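Local structure of aminopeptidase-like protein (Chaetomium thermophilum, 5JM6) at the interface of chains A and B and the interface of chains A and C. The protein is an aminopeptidase of the M18 family, probably zinc-dependent, that assembles as a dodecamer and belongs to the Cvt pathway of selective autophagy. Residues are numbered along the deposited sequence; one frame, centred on the assembly and turned at random. Chains: chain A/B/C, Aminopeptidase-like protein.

Contact 1: the interface of chains A and B. Residues chain A 150, 153, 155, 205, 223-224, 226, 228; chain B 398-399.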
ATOM      1  N   LYS A 150      -9.885 -28.574  28.621  1.00 45.84           N
ATOM      2  CA  LYS A 150     -10.346 -28.031  27.354  1.00 43.94           C
ATOM      3  C   LYS A 150     -10.153 -29.071  26.256  1.00 47.80           C
ATOM      4  O   LYS A 150      -9.029 -29.503  26.000  1.00 48.58           O
ATOM      5  CB  LYS A 150      -9.571 -26.747  27.054  1.00 44.38           C
ATOM      6  CG  LYS A 150     -10.091 -25.853  25.950  1.00 47.43           C
ATOM      7  CD  LYS A 150      -9.265 -24.574  25.974  1.00 49.68           C
ATOM      8  CE  LYS A 150      -9.944 -23.401  25.301  1.00 44.47           C
ATOM      9  NZ  LYS A 150      -9.082 -22.191  25.422  1.00 43.25           N
ATOM     10  N   TYR A 153      -8.166 -32.020  27.398  1.00 40.84           N
ATOM     11  CA  TYR A 153      -6.800 -31.794  27.860  1.00 39.48           C
ATOM     12  C   TYR A 153      -6.762 -31.028  29.167  1.00 39.77           C
ATOM     13  O   TYR A 153      -7.541 -30.102  29.376  1.00 44.90           O
ATOM     14  CB  TYR A 153      -5.987 -31.026  26.818  1.00 36.33           C
ATOM     15  CG  TYR A 153      -5.864 -31.723  25.493  1.00 37.71           C
ATOM     16  CD1 TYR A 153      -6.867 -31.621  24.543  1.00 38.24           C
ATOM     17  CD2 TYR A 153      -4.740 -32.479  25.185  1.00 33.50           C
ATOM     18  CE1 TYR A 153      -6.764 -32.255  23.330  1.00 36.84           C
ATOM     19  CE2 TYR A 153      -4.626 -33.117  23.969  1.00 33.20           C
ATOM     20  CZ  TYR A 153      -5.642 -33.000  23.045  1.00 34.97           C
ATOM     21  OH  TYR A 153      -5.540 -33.632  21.829  1.00 40.36           O
ATOM     22  N   GLN A 155      -4.503 -28.429  31.158  1.00 35.89           N
ATOM     23  CA  GLN A 155      -3.461 -27.467  30.814  1.00 33.28           C
ATOM     24  C   GLN A 155      -2.901 -26.763  32.050  1.00 34.01           C
ATOM     25  O   GLN A 155      -3.378 -26.970  33.167  1.00 32.20           O
ATOM     26  CB  GLN A 155      -4.000 -26.439  29.811  1.00 29.98           C
ATOM     27  CG  GLN A 155      -4.568 -27.063  28.539  1.00 34.53           C
ATOM     28  CD  GLN A 155      -4.974 -26.036  27.497  1.00 35.57           C
ATOM     29  OE1 GLN A 155      -6.076 -25.487  27.543  1.00 43.28           O
ATOM     30  NE2 GLN A 155      -4.086 -25.777  26.543  1.00 34.76           N
ATOM     31  N   PRO A 205       2.254 -28.061  22.260  1.00 35.01           N
ATOM     32  CA  PRO A 205       2.113 -28.697  20.946  1.00 36.07           C
ATOM     33  C   PRO A 205       1.900 -27.729  19.793  1.00 36.15           C
ATOM     34  O   PRO A 205       1.062 -26.832  19.885  1.00 35.95           O
ATOM     35  CB  PRO A 205       0.883 -29.581  21.131  1.00 35.64           C
ATOM     36  CG  PRO A 205       0.050 -28.841  22.112  1.00 35.51           C
ATOM     37  CD  PRO A 205       1.001 -28.115  23.035  1.00 35.02           C
ATOM     38  N   THR A 223      -2.368 -17.431  24.518  1.00 57.31           N
ATOM     39  CA  THR A 223      -3.488 -18.183  23.953  1.00 55.27           C
ATOM     40  C   THR A 223      -2.955 -19.439  23.278  1.00 55.68           C
ATOM     41  O   THR A 223      -3.472 -20.536  23.487  1.00 55.15           O
ATOM     42  CB  THR A 223      -4.335 -17.339  22.973  1.00 57.21           C
ATOM     43  OG1 THR A 223      -5.079 -16.362  23.712  1.00 55.35           O
ATOM     44  CG2 THR A 223      -5.315 -18.220  22.205  1.00 57.44           C
ATOM     45  N   GLU A 224      -1.992 -19.247  22.385  1.00 50.83           N
ATOM     46  CA  GLU A 224      -1.420 -20.336  21.598  1.00 48.52           C
ATOM     47  C   GLU A 224      -0.295 -21.174  22.218  1.00 46.91           C
ATOM     48  O   GLU A 224      -0.025 -22.270  21.725  1.00 43.36           O
ATOM     49  CB  GLU A 224      -0.937 -19.760  20.276  1.00 47.42           C
ATOM     50  CG  GLU A 224      -2.082 -19.215  19.460  1.00 59.87           C
ATOM     51  CD  GLU A 224      -1.629 -18.384  18.289  1.00 57.71           C
ATOM     52  OE1 GLU A 224      -2.480 -18.058  17.438  1.00 55.49           O
ATOM     53  OE2 GLU A 224      -0.429 -18.051  18.221  1.00 57.04           O
ATOM     54  N   VAL A 226       0.016 -22.718  25.586  1.00 40.97           N
ATOM     55  CA  VAL A 226      -0.424 -23.063  26.920  1.00 38.20           C
ATOM     56  C   VAL A 226      -0.060 -24.511  27.059  1.00 36.12           C
ATOM     57  O   VAL A 226      -0.594 -25.345  26.332  1.00 37.17           O
ATOM     58  CB  VAL A 226      -1.932 -22.849  27.132  1.00 35.82           C
ATOM     59  CG1 VAL A 226      -2.329 -23.251  28.543  1.00 33.26           C
ATOM     60  CG2 VAL A 226      -2.307 -21.404  26.863  1.00 35.15           C
ATOM     61  N   VAL A 228       0.430 -28.421  27.900  1.00 32.69           N
ATOM     62  CA  VAL A 228      -0.518 -29.507  28.085  1.00 32.27           C
ATOM     63  C   VAL A 228       0.095 -30.534  29.039  1.00 31.37           C
ATOM     64  O   VAL A 228       1.183 -31.051  28.785  1.00 31.62           O
ATOM     65  CB  VAL A 228      -0.885 -30.145  26.731  1.00 30.30           C
ATOM     66  CG1 VAL A 228      -1.330 -31.563  26.911  1.00 31.98           C
ATOM     67  CG2 VAL A 228      -1.964 -29.326  26.033  1.00 31.56           C
TER
ATOM     68  N   PRO B 398      -6.101 -28.117  21.748  1.00 41.51           N
ATOM     69  CA  PRO B 398      -6.689 -27.283  22.801  1.00 41.91           C
ATOM     70  C   PRO B 398      -6.385 -25.794  22.642  1.00 40.28           C
ATOM     71  O   PRO B 398      -7.091 -24.977  23.231  1.00 44.07           O
ATOM     72  CB  PRO B 398      -6.074 -27.848  24.089  1.00 38.66           C
ATOM     73  CG  PRO B 398      -4.877 -28.631  23.672  1.00 41.44           C
ATOM     74  CD  PRO B 398      -4.910 -28.859  22.195  1.00 37.37           C
ATOM     75  N   ASN B 399      -5.318 -25.448  21.927  1.00 42.95           N
ATOM     76  CA  ASN B 399      -4.996 -24.042  21.708  1.00 39.93           C
ATOM     77  C   ASN B 399      -5.295 -23.451  20.328  1.00 43.58           C
ATOM     78  O   ASN B 399      -5.145 -22.243  20.138  1.00 50.70           O
ATOM     79  CB  ASN B 399      -3.527 -23.828  22.042  1.00 43.03           C
ATOM     80  CG  ASN B 399      -3.201 -24.249  23.458  1.00 45.09           C
ATOM     81  OD1 ASN B 399      -3.991 -24.032  24.379  1.00 47.14           O
ATOM     82  ND2 ASN B 399      -2.045 -24.874  23.638  1.00 38.25           N
TER
HETATM   83  O   HOH W   1      -0.000 -25.110  21.765  1.00 36.87           O
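The loop that follows strand 393-394 of chain B presents B:Pro398 and B:Asn399 to chain A, where strand 153-155 with A:Tyr153 and A:Gln155, the start of strand 228-231 and the loop before it receive them. The two neighbours divide the work, the proline packing and the asparagine bonding. B:Pro398 lays its CG over one face of the A:Tyr153 phenol ring, near the rim and 3.9 Å from the ring centroid, a CH-pi contact for which a rigid, compact proline ring, with its polarised C-H groups, is well shaped. A:Val228 touches that same carbon through its CG2 at 3.8 Å, and the aliphatic stem of A:Lys150 runs past the proline carbonyl. B:Asn399 uses both ends of its amide. Its OD1 takes a hydrogen bond of 2.8 Å from NE2 of A:Gln155, the two side chains meeting tip to tip with amide planes only 25° apart. The A:Gln155 chain, with CG anti to its carbonyl carbon (chi1 -56°) and extended beyond, carries the amide there. On its other arm, ND2 of B:Asn399 donates to the backbone O of A:Val226 at 3.1 Å. It also bonds a water at 2.8 Å, which in turn binds the carbonyl oxygens of A:Pro205 and A:Glu224. An amide, donor and acceptor at once, suits this place, since its bonds fix the rotation of the group. The patch probably helps fix the 398-399 loop of one subunit against its partner across the two-fold interface.

Contact 2: the interface of chains A and B. Residues chain A 208, 210-211; chain B 394, 403, 452.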
ATOM      1  N   ALA A 208      -0.639 -28.792  13.143  1.00 43.23           N
ATOM      2  CA  ALA A 208      -0.239 -29.343  11.852  1.00 42.83           C
ATOM      3  C   ALA A 208      -0.252 -28.242  10.794  1.00 43.62           C
ATOM      4  O   ALA A 208      -1.066 -27.323  10.866  1.00 46.44           O
ATOM      5  CB  ALA A 208      -1.159 -30.487  11.453  1.00 40.02           C
ATOM      6  N   HIS A 210      -1.230 -28.438   7.852  1.00 52.02           N
ATOM      7  CA  HIS A 210      -2.355 -28.666   6.948  1.00 51.38           C
ATOM      8  C   HIS A 210      -3.481 -27.632   7.076  1.00 55.00           C
ATOM      9  O   HIS A 210      -4.277 -27.462   6.152  1.00 53.99           O
ATOM     10  CB  HIS A 210      -2.942 -30.064   7.182  1.00 48.36           C
ATOM     11  CG  HIS A 210      -1.940 -31.177   7.115  1.00 57.09           C
ATOM     12  ND1 HIS A 210      -0.890 -31.294   8.002  1.00 55.33           N
ATOM     13  CD2 HIS A 210      -1.844 -32.240   6.280  1.00 56.28           C
ATOM     14  CE1 HIS A 210      -0.183 -32.371   7.707  1.00 48.74           C
ATOM     15  NE2 HIS A 210      -0.741 -32.962   6.667  1.00 52.43           N
ATOM     16  N   PHE A 211      -3.542 -26.945   8.214  1.00 53.64           N
ATOM     17  CA  PHE A 211      -4.662 -26.054   8.524  1.00 50.97           C
ATOM     18  C   PHE A 211      -4.514 -24.635   7.977  1.00 53.60           C
ATOM     19  O   PHE A 211      -5.347 -23.773   8.251  1.00 59.18           O
ATOM     20  CB  PHE A 211      -4.877 -25.990  10.036  1.00 51.69           C
ATOM     21  CG  PHE A 211      -5.315 -27.290  10.637  1.00 48.19           C
ATOM     22  CD1 PHE A 211      -6.639 -27.688  10.570  1.00 44.10           C
ATOM     23  CD2 PHE A 211      -4.402 -28.116  11.271  1.00 48.76           C
ATOM     24  CE1 PHE A 211      -7.045 -28.888  11.123  1.00 49.66           C
ATOM     25  CE2 PHE A 211      -4.801 -29.314  11.827  1.00 52.49           C
ATOM     26  CZ  PHE A 211      -6.124 -29.702  11.752  1.00 52.58           C
TER
ATOM     27  N   HIS B 394      -5.972 -35.716  12.881  1.00 46.69           N
ATOM     28  CA  HIS B 394      -5.722 -34.621  13.809  1.00 44.22           C
ATOM     29  C   HIS B 394      -6.622 -34.699  15.033  1.00 41.49           C
ATOM     30  O   HIS B 394      -7.846 -34.615  14.925  1.00 46.22           O
ATOM     31  CB  HIS B 394      -5.926 -33.275  13.113  1.00 43.61           C
ATOM     32  CG  HIS B 394      -5.158 -33.135  11.836  1.00 49.82           C
ATOM     33  ND1 HIS B 394      -3.781 -33.162  11.791  1.00 53.54           N
ATOM     34  CD2 HIS B 394      -5.574 -32.965  10.559  1.00 47.41           C
ATOM     35  CE1 HIS B 394      -3.381 -33.017  10.540  1.00 48.64           C
ATOM     36  NE2 HIS B 394      -4.450 -32.894   9.773  1.00 46.56           N
ATOM     37  N   THR B 403      -9.708 -24.430  14.667  1.00 46.15           N
ATOM     38  CA  THR B 403      -9.543 -25.540  13.732  1.00 42.15           C
ATOM     39  C   THR B 403     -10.266 -26.828  14.146  1.00 40.09           C
ATOM     40  O   THR B 403     -10.273 -27.799  13.390  1.00 44.30           O
ATOM     41  CB  THR B 403      -8.050 -25.873  13.529  1.00 44.87           C
ATOM     42  OG1 THR B 403      -7.597 -26.721  14.591  1.00 43.52           O
ATOM     43  CG2 THR B 403      -7.217 -24.600  13.505  1.00 40.37           C
ATOM     44  N   ILE B 452     -12.282 -32.034   8.589  1.00 53.43           N
ATOM     45  CA  ILE B 452     -11.689 -30.699   8.586  1.00 60.99           C
ATOM     46  C   ILE B 452     -12.731 -29.640   8.233  1.00 62.41           C
ATOM     47  O   ILE B 452     -13.503 -29.207   9.089  1.00 58.02           O
ATOM     48  CB  ILE B 452     -10.482 -30.598   7.612  1.00 60.61           C
ATOM     49  CG1 ILE B 452     -10.829 -31.156   6.227  1.00 66.80           C
ATOM     50  CG2 ILE B 452      -9.266 -31.313   8.193  1.00 51.08           C
ATOM     51  CD1 ILE B 452     -11.408 -30.134   5.259  1.00 61.17           C
TER
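A:Phe211, at the end of the 3-10 helix 209-211, meets the imidazole of B:His394 on the short strand 393-394, and this ring pair is the tight part of the contact. The phenyl tip comes down on one face of the imidazole, its CZ 3.5 Å from CD2 of B:His394 and offset toward the rim, with the ring planes 56° apart in an edge-to-face stack. CG of A:Phe211 lies anti to its carbonyl carbon (chi1 -65°), which aims the ring across the interface. A:Ala208 sets its small methyl CB 3.5 Å from CE1 of B:His394, while that CE1 also hangs 3.9 Å above the ring plane of A:His210. A flat, compact imidazole suits a place where it must offer both a face and an edge. An alanine in place of B:His394 would probably open a gap under the tip of A:Phe211 and leave the A:His210 face without this contact. Packing is looser farther out. CB of B:Thr403 reaches CD1 of A:Phe211 at 3.7 Å, but CG2 of B:Ile452, beside a break in the modelled chain, stays 4.4 Å from CE1 of A:Phe211. No polar bond crosses in this patch, which holds by packing and ring contacts. By family resemblance, the contact may help place A:His210 near the partner's active site.

Contact 3: the interface of chains A and C. Residues chain A 429-431, 434, 517; chain C 179, 181, 279-281.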
ATOM      1  N   ASP A 429      38.461  -2.341  27.440  1.00 46.73           N
ATOM      2  CA  ASP A 429      39.194  -1.236  26.841  1.00 39.56           C
ATOM      3  C   ASP A 429      40.660  -1.629  26.695  1.00 36.82           C
ATOM      4  O   ASP A 429      41.042  -2.742  27.059  1.00 35.66           O
ATOM      5  CB  ASP A 429      39.024   0.046  27.673  1.00 43.07           C
ATOM      6  CG  ASP A 429      39.788   0.015  28.990  1.00 47.04           C
ATOM      7  OD1 ASP A 429      39.846  -1.048  29.641  1.00 50.19           O
ATOM      8  OD2 ASP A 429      40.317   1.074  29.388  1.00 43.52           O
ATOM      9  N   SER A 430      41.474  -0.730  26.147  1.00 39.48           N
ATOM     10  CA  SER A 430      42.859  -1.067  25.823  1.00 41.41           C
ATOM     11  C   SER A 430      43.645  -1.484  27.065  1.00 39.51           C
ATOM     12  O   SER A 430      44.518  -2.347  26.988  1.00 40.02           O
ATOM     13  CB  SER A 430      43.551   0.105  25.115  1.00 38.43           C
ATOM     14  OG  SER A 430      43.739   1.212  25.976  1.00 43.55           O
ATOM     15  N   VAL A 431      43.323  -0.894  28.210  1.00 37.46           N
ATOM     16  CA  VAL A 431      43.981  -1.286  29.450  1.00 40.88           C
ATOM     17  C   VAL A 431      43.477  -2.650  29.926  1.00 36.50           C
ATOM     18  O   VAL A 431      44.276  -3.526  30.255  1.00 38.39           O
ATOM     19  CB  VAL A 431      43.778  -0.239  30.555  1.00 45.20           C
ATOM     20  CG1 VAL A 431      44.401  -0.721  31.855  1.00 34.86           C
ATOM     21  CG2 VAL A 431      44.379   1.097  30.130  1.00 45.14           C
ATOM     22  N   ALA A 434      44.934  -5.292  27.751  1.00 30.47           N
ATOM     23  CA  ALA A 434      46.359  -5.479  28.003  1.00 33.18           C
ATOM     24  C   ALA A 434      46.581  -6.411  29.192  1.00 36.95           C
ATOM     25  O   ALA A 434      47.442  -7.289  29.151  1.00 32.61           O
ATOM     26  CB  ALA A 434      47.041  -4.139  28.243  1.00 37.60           C
ATOM     27  N   TRP A 517      52.507  -2.874  36.305  1.00 50.90           N
ATOM     28  CA  TRP A 517      52.013  -1.585  35.830  1.00 50.41           C
ATOM     29  C   TRP A 517      52.547  -0.421  36.663  1.00 54.13           C
ATOM     30  O   TRP A 517      53.248  -0.618  37.656  1.00 54.00           O
ATOM     31  CB  TRP A 517      50.480  -1.557  35.866  1.00 46.74           C
ATOM     32  CG  TRP A 517      49.783  -2.205  34.702  1.00 50.02           C
ATOM     33  CD1 TRP A 517      49.596  -3.540  34.492  1.00 48.69           C
ATOM     34  CD2 TRP A 517      49.138  -1.535  33.611  1.00 46.30           C
ATOM     35  NE1 TRP A 517      48.893  -3.743  33.327  1.00 45.69           N
ATOM     36  CE2 TRP A 517      48.599  -2.527  32.769  1.00 42.10           C
ATOM     37  CE3 TRP A 517      48.973  -0.191  33.261  1.00 45.15           C
ATOM     38  CZ2 TRP A 517      47.907  -2.219  31.599  1.00 45.81           C
ATOM     39  CZ3 TRP A 517      48.287   0.112  32.099  1.00 44.56           C
ATOM     40  CH2 TRP A 517      47.766  -0.897  31.281  1.00 45.43           C
TER
ATOM     41  N   ARG C 179      45.555   6.974  23.061  1.00 33.79           N
ATOM     42  CA  ARG C 179      46.620   6.494  23.929  1.00 34.77           C
ATOM     43  C   ARG C 179      47.123   5.114  23.514  1.00 33.75           C
ATOM     44  O   ARG C 179      46.378   4.305  22.959  1.00 33.39           O
ATOM     45  CB  ARG C 179      46.140   6.444  25.373  1.00 31.93           C
ATOM     46  CG  ARG C 179      45.015   5.463  25.580  1.00 36.46           C
ATOM     47  CD  ARG C 179      44.736   5.263  27.043  1.00 40.65           C
ATOM     48  NE  ARG C 179      43.640   4.327  27.252  1.00 43.43           N
ATOM     49  CZ  ARG C 179      43.052   4.127  28.424  1.00 47.28           C
ATOM     50  NH1 ARG C 179      43.458   4.802  29.492  1.00 41.99           N
ATOM     51  NH2 ARG C 179      42.058   3.256  28.528  1.00 41.33           N
ATOM     52  N   ILE C 181      49.355   1.638  24.905  1.00 34.23           N
ATOM     53  CA  ILE C 181      49.892   0.910  26.036  1.00 35.89           C
ATOM     54  C   ILE C 181      51.249   0.364  25.619  1.00 40.98           C
ATOM     55  O   ILE C 181      51.342  -0.596  24.853  1.00 40.50           O
ATOM     56  CB  ILE C 181      48.953  -0.236  26.458  1.00 34.72           C
ATOM     57  CG1 ILE C 181      47.513   0.272  26.584  1.00 36.33           C
ATOM     58  CG2 ILE C 181      49.419  -0.869  27.747  1.00 38.24           C
ATOM     59  CD1 ILE C 181      47.317   1.320  27.660  1.00 36.51           C
ATOM     60  N   ASN C 279      48.962  -2.672  23.254  1.00 34.76           N
ATOM     61  CA  ASN C 279      47.630  -2.313  22.787  1.00 35.28           C
ATOM     62  C   ASN C 279      47.567  -0.810  22.626  1.00 36.34           C
ATOM     63  O   ASN C 279      48.456  -0.092  23.083  1.00 34.07           O
ATOM     64  CB  ASN C 279      46.544  -2.778  23.766  1.00 36.68           C
ATOM     65  CG  ASN C 279      45.311  -3.314  23.060  1.00 38.39           C
ATOM     66  OD1 ASN C 279      44.574  -2.570  22.414  1.00 39.31           O
ATOM     67  ND2 ASN C 279      45.077  -4.614  23.192  1.00 38.03           N
ATOM     68  N   TRP C 280      46.529  -0.326  21.959  1.00 33.61           N
ATOM     69  CA  TRP C 280      46.291   1.104  21.945  1.00 36.05           C
ATOM     70  C   TRP C 280      44.807   1.416  21.860  1.00 38.36           C
ATOM     71  O   TRP C 280      43.987   0.551  21.542  1.00 34.06           O
ATOM     72  CB  TRP C 280      47.053   1.798  20.802  1.00 36.83           C
ATOM     73  CG  TRP C 280      46.737   1.372  19.386  1.00 34.83           C
ATOM     74  CD1 TRP C 280      45.519   1.023  18.879  1.00 36.83           C
ATOM     75  CD2 TRP C 280      47.647   1.367  18.274  1.00 37.93           C
ATOM     76  NE1 TRP C 280      45.625   0.748  17.536  1.00 46.16           N
ATOM     77  CE2 TRP C 280      46.919   0.956  17.141  1.00 40.13           C
ATOM     78  CE3 TRP C 280      49.009   1.649  18.134  1.00 33.84           C
ATOM     79  CZ2 TRP C 280      47.510   0.822  15.883  1.00 35.17           C
ATOM     80  CZ3 TRP C 280      49.593   1.511  16.885  1.00 40.96           C
ATOM     81  CH2 TRP C 280      48.842   1.101  15.777  1.00 38.50           C
ATOM     82  N   GLU C 281      44.473   2.653  22.204  1.00 38.82           N
ATOM     83  CA  GLU C 281      43.120   3.146  22.065  1.00 37.26           C
ATOM     84  C   GLU C 281      43.156   4.377  21.167  1.00 34.57           C
ATOM     85  O   GLU C 281      43.502   5.465  21.620  1.00 35.60           O
ATOM     86  CB  GLU C 281      42.553   3.480  23.446  1.00 35.11           C
ATOM     87  CG  GLU C 281      41.167   2.952  23.698  1.00 40.11           C
ATOM     88  CD  GLU C 281      40.745   3.027  25.160  1.00 48.24           C
ATOM     89  OE1 GLU C 281      39.671   3.602  25.439  1.00 51.49           O
ATOM     90  OE2 GLU C 281      41.469   2.493  26.028  1.00 40.07           O
TER
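The start of helix 430-443 of chain A, with A:Ser430, and A:Asp429 just before it, abut strands 174-183 and 277-286 of chain C, which bring C:Arg179 and C:Glu281. One carboxylate oxygen, OE2 of C:Glu281, gathers several of the polar contacts. The hydroxyl OG of A:Ser430 donates to its anti lone pair at 2.6 Å, and the backbone N of A:Ser430 approaches from above the carboxylate plane at 3.2 Å. Within chain C, C:Arg179 grips the same oxygen side-on, NE at 3.1 Å and NH2 at 2.7 Å, which fixes the guanidinium. NH2 also forms a salt bridge with OD2 of A:Asp429 at 2.9 Å, although its N-H points elsewhere and the charged planes stand 51° apart. A serine opening a helix suits the glutamate because hydroxyl and amide serve it together; the helix end would probably favour the negative charge further. A:Val431 lays its CG2 over a guanidinium face, 3.7 Å from CZ of C:Arg179. Beside it C:Ile181 branches both ways: CD1 goes to A:Val431, while CG2 (anti to its backbone N) touches CH2 at the tip of the A:Trp517 indole at 3.9 Å. The patch couples a helix start to two strands of the neighbouring subunit, and probably helps link dimers within the dodecamer.

Contact 4: the interface of chains A and B. Residues chain A 299, 395-396, 398, 412, 482, 492; chain B 153, 231.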
ATOM      1  N   PHE A 299      31.078 -31.033  20.252  1.00 32.65           N
ATOM      2  CA  PHE A 299      29.988 -30.139  20.628  1.00 31.94           C
ATOM      3  C   PHE A 299      29.382 -30.538  21.959  1.00 34.28           C
ATOM      4  O   PHE A 299      29.419 -31.705  22.336  1.00 32.35           O
ATOM      5  CB  PHE A 299      28.881 -30.139  19.570  1.00 35.03           C
ATOM      6  CG  PHE A 299      29.295 -29.580  18.246  1.00 34.39           C
ATOM      7  CD1 PHE A 299      29.905 -28.342  18.157  1.00 36.12           C
ATOM      8  CD2 PHE A 299      29.063 -30.294  17.084  1.00 36.04           C
ATOM      9  CE1 PHE A 299      30.279 -27.829  16.934  1.00 34.26           C
ATOM     10  CE2 PHE A 299      29.436 -29.788  15.861  1.00 36.54           C
ATOM     11  CZ  PHE A 299      30.051 -28.556  15.789  1.00 33.04           C
ATOM     12  N   ALA A 395      29.347 -17.132  19.146  1.00 33.70           N
ATOM     13  CA  ALA A 395      30.312 -17.788  18.280  1.00 35.69           C
ATOM     14  C   ALA A 395      29.984 -17.463  16.830  1.00 36.87           C
ATOM     15  O   ALA A 395      28.864 -17.051  16.524  1.00 40.47           O
ATOM     16  CB  ALA A 395      30.310 -19.292  18.507  1.00 33.50           C
ATOM     17  N   ALA A 396      30.961 -17.629  15.946  1.00 35.09           N
ATOM     18  CA  ALA A 396      30.724 -17.438  14.521  1.00 37.91           C
ATOM     19  C   ALA A 396      29.592 -18.350  14.069  1.00 37.86           C
ATOM     20  O   ALA A 396      29.632 -19.554  14.307  1.00 37.62           O
ATOM     21  CB  ALA A 396      31.989 -17.721  13.725  1.00 34.48           C
ATOM     22  N   PRO A 398      27.855 -20.188  11.118  1.00 42.61           N
ATOM     23  CA  PRO A 398      28.258 -20.531   9.753  1.00 39.08           C
ATOM     24  C   PRO A 398      27.181 -20.227   8.719  1.00 37.94           C
ATOM     25  O   PRO A 398      27.499 -20.110   7.540  1.00 44.20           O
ATOM     26  CB  PRO A 398      28.528 -22.043   9.827  1.00 42.84           C
ATOM     27  CG  PRO A 398      28.160 -22.477  11.230  1.00 36.34           C
ATOM     28  CD  PRO A 398      27.397 -21.367  11.868  1.00 38.45           C
ATOM     29  N   LEU A 412      34.717 -22.098  18.273  1.00 32.21           N
ATOM     30  CA  LEU A 412      34.492 -23.041  19.358  1.00 36.33           C
ATOM     31  C   LEU A 412      35.775 -23.809  19.639  1.00 36.49           C
ATOM     32  O   LEU A 412      36.581 -24.029  18.733  1.00 35.09           O
ATOM     33  CB  LEU A 412      33.357 -24.009  19.028  1.00 28.51           C
ATOM     34  CG  LEU A 412      31.956 -23.427  18.868  1.00 30.00           C
ATOM     35  CD1 LEU A 412      30.953 -24.550  18.667  1.00 29.91           C
ATOM     36  CD2 LEU A 412      31.587 -22.577  20.073  1.00 28.93           C
ATOM     37  N   LEU A 482      26.658 -20.727  20.302  1.00 39.51           N
ATOM     38  CA  LEU A 482      25.670 -20.596  19.241  1.00 36.84           C
ATOM     39  C   LEU A 482      24.261 -20.730  19.806  1.00 36.52           C
ATOM     40  O   LEU A 482      24.056 -21.381  20.831  1.00 37.98           O
ATOM     41  CB  LEU A 482      25.898 -21.642  18.150  1.00 34.90           C
ATOM     42  CG  LEU A 482      26.975 -21.284  17.130  1.00 37.06           C
ATOM     43  CD1 LEU A 482      26.945 -22.234  15.943  1.00 35.32           C
ATOM     44  CD2 LEU A 482      26.796 -19.844  16.676  1.00 37.84           C
ATOM     45  N   GLY A 492      31.392 -25.648  22.142  1.00 29.04           N
ATOM     46  CA  GLY A 492      32.361 -26.714  21.992  1.00 32.95           C
ATOM     47  C   GLY A 492      32.512 -27.502  23.279  1.00 32.18           C
ATOM     48  O   GLY A 492      32.297 -26.971  24.369  1.00 35.89           O
TER
ATOM     49  N   TYR B 153      33.515 -24.495  11.000  1.00 41.58           N
ATOM     50  CA  TYR B 153      32.510 -25.546  11.113  1.00 39.54           C
ATOM     51  C   TYR B 153      32.520 -26.480   9.916  1.00 38.26           C
ATOM     52  O   TYR B 153      32.625 -26.040   8.771  1.00 39.16           O
ATOM     53  CB  TYR B 153      31.115 -24.943  11.266  1.00 42.21           C
ATOM     54  CG  TYR B 153      30.947 -24.085  12.491  1.00 38.29           C
ATOM     55  CD1 TYR B 153      31.327 -22.752  12.482  1.00 36.34           C
ATOM     56  CD2 TYR B 153      30.404 -24.605  13.657  1.00 34.50           C
ATOM     57  CE1 TYR B 153      31.176 -21.965  13.596  1.00 34.48           C
ATOM     58  CE2 TYR B 153      30.245 -23.822  14.778  1.00 33.40           C
ATOM     59  CZ  TYR B 153      30.632 -22.502  14.743  1.00 36.66           C
ATOM     60  OH  TYR B 153      30.477 -21.717  15.860  1.00 37.92           O
ATOM     61  N   ILE B 231      33.866 -29.652  14.116  1.00 36.95           N
ATOM     62  CA  ILE B 231      34.715 -28.466  14.208  1.00 39.73           C
ATOM     63  C   ILE B 231      36.042 -28.688  13.494  1.00 39.24           C
ATOM     64  O   ILE B 231      36.670 -29.731  13.664  1.00 41.92           O
ATOM     65  CB  ILE B 231      35.014 -28.096  15.679  1.00 36.29           C
ATOM     66  CG1 ILE B 231      33.766 -27.573  16.383  1.00 40.96           C
ATOM     67  CG2 ILE B 231      36.122 -27.058  15.765  1.00 33.76           C
ATOM     68  CD1 ILE B 231      34.002 -27.277  17.845  1.00 41.20           C
TER
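At the tip of B:Tyr153, the phenol OH donates a hydrogen bond of 2.8 Å to the backbone O of A:Ala396, lying in the plane of that carbonyl at a C=O...O angle of 151°. Tyrosine suits the place because a long flat ring can pass through apolar neighbours and still deliver a donor at its end. Among those neighbours, besides A:Pro398 with its CG over a face of the ring, are two leucines. A:Leu482 comes tip to tip with the phenol, its CD1 3.8 Å from CE2 of B:Tyr153, and A:Leu412 crosses it at about a right angle with CD1 at 4.0 Å from the same CE2. A phenylalanine in place of B:Tyr153 would probably leave the A:Ala396 carbonyl without this partner and the ring freer to shift. Farther out, A:Leu412 also receives B:Ile231, whose CD1 lies 3.5 Å from CB of A:Leu412. The isoleucine chain is extended (chi2 177°), carrying that methyl forward, while its CG1 meets CE1 of A:Phe299 at 3.5 Å. A:Phe299 is itself backed by A:Leu412 within chain A, CD1 of the leucine sitting in plane at the ring edge. In the fold, strands 153-155 and 228-231 of chain B bring their side chains to loops around 395-398, 412 and 482 and to strand 299-302 of chain A.

Contacts 1, 2 and 4 belong to the same two-fold A/B interface, and contact 3 to a different A/C one. The C-alpha centres of contacts 1 and 2 lie about 15 Å apart; both draw on the chain B stretch from strand 393-394 to the 3-10 helix 401-403. Contact 4 is about 36 Å from contact 1 and reuses strands 153-155 and 228-231 with chains exchanged, so its tyrosine and proline pair as in contact 1. Contact 3 stands about 29 Å from contact 4 and 61 Å from contact 2. Chain A thus engages two neighbours through separate surfaces, which is consistent with building the dodecamer from more than one kind of interface.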